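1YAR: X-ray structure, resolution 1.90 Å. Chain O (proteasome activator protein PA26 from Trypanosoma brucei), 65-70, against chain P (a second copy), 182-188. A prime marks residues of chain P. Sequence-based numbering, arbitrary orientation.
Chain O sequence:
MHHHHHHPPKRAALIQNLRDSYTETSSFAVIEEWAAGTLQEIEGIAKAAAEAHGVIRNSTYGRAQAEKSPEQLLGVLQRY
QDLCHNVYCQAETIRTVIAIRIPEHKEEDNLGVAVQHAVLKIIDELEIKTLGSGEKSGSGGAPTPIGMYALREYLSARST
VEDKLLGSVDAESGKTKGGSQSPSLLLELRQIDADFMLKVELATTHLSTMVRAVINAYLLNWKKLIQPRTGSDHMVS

Chain O 65-70: QAEKSP
Chain P 182-188: SPSLLLE

The contact sets the start of a chain P helix against a chain O segment that follows a weakly bonded helix and runs extended through Lys68 (phi/psi -137/135°) and Ser69 (-83/128°). The CA atoms of Lys68 and Pro183′ lie 5.6 Å apart and those of Ser69 and Ser184′ 5.8 Å, so the register advances in the same sense on both chains. Together the stretches bury 219 Å².

Ser182′ (-62/120°, chi1 t) points away from chain O and caps its own helix: its OG accepts from Leu185′ N at 2.9 Å. Pro183′ opens the helix at -63/-36°, a position where the missing amide hydrogen of proline costs no helical bond. Its C-gamma endo ring points toward chain O and packs against backbone, with CD 3.2 Å from Ala66 O, CG 3.4 Å from Glu67 O and CG 3.7 Å from Lys68 N. The side chains of Glu67 (chi1 m, chi2 t) and Lys68 (chi1 -133°) start away from chain P, leaving the backbone open to the ring. The price is that Ala66 O is buried without a polar partner.

Ser184′ (-75/-27°, chi1 m) supplies the sole hydrogen bond across the contact. Ser69, also m, points toward chain P, and its OG donates to Ser184′ OG at a very short 2.4 Å. The small serine side chain also fits closely beside the proline, Ser69 OG lying 3.7 Å from Pro183′ CB.

Leu185′ and Leu186′, both t,p, make no contact with chain O as the helix continues with phi/psi near -63/-43°. One turn after Pro183′, Leu187′ (-61/-31°, m,t) again points toward chain O, and its CD1 meets Ser69 CB at 3.6 Å, adding an apolar contact beside the hydroxyl pair. Glu188′ N donates to Ser184′ O at 2.8 Å, holding the helical turn behind the contact.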

# COMPACT_ATOMS: atom_id res chain seq x y z
N GLN O 65 -132.17 -8.37 -47.05
CA GLN O 65 -131.04 -8.09 -46.16
C GLN O 65 -130.53 -6.65 -46.29
O GLN O 65 -129.84 -6.17 -45.40
CB GLN O 65 -129.89 -9.08 -46.39
CG GLN O 65 -130.09 -10.44 -45.74
CD GLN O 65 -131.34 -11.18 -46.23
OE1 GLN O 65 -131.53 -11.38 -47.44
NE2 GLN O 65 -132.18 -11.60 -45.30
N ALA O 66 -130.88 -5.99 -47.39
CA ALA O 66 -130.58 -4.57 -47.55
C ALA O 66 -131.58 -3.70 -46.79
O ALA O 66 -131.32 -2.53 -46.53
CB ALA O 66 -130.56 -4.19 -49.01
N GLU O 67 -132.74 -4.27 -46.46
CA GLU O 67 -133.84 -3.51 -45.86
C GLU O 67 -133.73 -3.42 -44.34
O GLU O 67 -134.38 -2.57 -43.72
CB GLU O 67 -135.20 -4.12 -46.25
CG GLU O 67 -135.51 -3.94 -47.73
CD GLU O 67 -136.77 -4.66 -48.19
OE1 GLU O 67 -137.44 -4.11 -49.09
OE2 GLU O 67 -137.10 -5.75 -47.68
N LYS O 68 -132.89 -4.27 -43.75
CA LYS O 68 -132.65 -4.24 -42.31
C LYS O 68 -131.16 -4.40 -41.94
O LYS O 68 -130.48 -5.28 -42.48
CB LYS O 68 -133.45 -5.34 -41.62
CG LYS O 68 -134.19 -4.85 -40.39
CD LYS O 68 -133.90 -5.70 -39.16
CE LYS O 68 -134.37 -4.96 -37.91
NZ LYS O 68 -133.67 -5.41 -36.67
N SER O 69 -130.69 -3.57 -41.01
CA SER O 69 -129.35 -3.74 -40.40
C SER O 69 -129.37 -4.75 -39.25
O SER O 69 -130.17 -4.63 -38.32
CB SER O 69 -128.80 -2.41 -39.89
OG SER O 69 -128.73 -1.44 -40.92
N PRO O 70 -128.47 -5.73 -39.31
CA PRO O 70 -128.50 -6.86 -38.38
C PRO O 70 -128.07 -6.49 -36.97
O PRO O 70 -126.90 -6.15 -36.75
CB PRO O 70 -127.52 -7.86 -38.99
CG PRO O 70 -127.08 -7.28 -40.27
CD PRO O 70 -127.35 -5.82 -40.26
N SER P 182 -132.15 3.33 -46.96
CA SER P 182 -131.13 2.56 -46.24
C SER P 182 -131.36 2.58 -44.73
O SER P 182 -131.38 3.65 -44.12
CB SER P 182 -129.73 3.09 -46.57
OG SER P 182 -128.78 2.73 -45.57
N PRO P 183 -131.55 1.40 -44.12
CA PRO P 183 -131.65 1.29 -42.67
C PRO P 183 -130.36 1.71 -41.95
O PRO P 183 -130.41 2.30 -40.87
CB PRO P 183 -131.90 -0.20 -42.45
CG PRO P 183 -131.43 -0.86 -43.68
CD PRO P 183 -131.71 0.10 -44.79
N SER P 184 -129.20 1.41 -42.56
CA SER P 184 -127.91 1.68 -41.93
C SER P 184 -127.56 3.15 -41.97
O SER P 184 -126.84 3.63 -41.09
CB SER P 184 -126.81 0.84 -42.57
OG SER P 184 -127.03 -0.53 -42.29
N LEU P 185 -128.08 3.87 -42.96
CA LEU P 185 -127.93 5.33 -43.01
C LEU P 185 -128.58 6.00 -41.81
O LEU P 185 -128.03 6.92 -41.22
CB LEU P 185 -128.46 5.91 -44.32
CG LEU P 185 -128.16 7.40 -44.56
CD1 LEU P 185 -126.65 7.69 -44.68
CD2 LEU P 185 -128.89 7.90 -45.81
N LEU P 186 -129.76 5.52 -41.41
CA LEU P 186 -130.42 6.07 -40.24
C LEU P 186 -129.60 5.80 -38.97
O LEU P 186 -129.37 6.72 -38.16
CB LEU P 186 -131.83 5.48 -40.11
CG LEU P 186 -132.85 6.17 -39.20
CD1 LEU P 186 -133.12 7.62 -39.62
CD2 LEU P 186 -134.12 5.34 -39.27
N LEU P 187 -129.13 4.57 -38.83
CA LEU P 187 -128.26 4.18 -37.71
C LEU P 187 -126.94 4.96 -37.69
O LEU P 187 -126.39 5.23 -36.61
CB LEU P 187 -128.02 2.67 -37.72
CG LEU P 187 -129.22 1.76 -37.40
CD1 LEU P 187 -128.93 0.32 -37.62
CD2 LEU P 187 -129.72 1.97 -35.98
N GLU P 188 -126.45 5.36 -38.87
CA GLU P 188 -125.23 6.15 -38.98
C GLU P 188 -125.44 7.58 -38.50
O GLU P 188 -124.52 8.19 -37.95
CB GLU P 188 -124.68 6.16 -40.40
CG GLU P 188 -123.26 6.70 -40.51
CD GLU P 188 -122.80 6.89 -41.94
OE1 GLU P 188 -121.69 7.45 -42.13
OE2 GLU P 188 -123.52 6.48 -42.87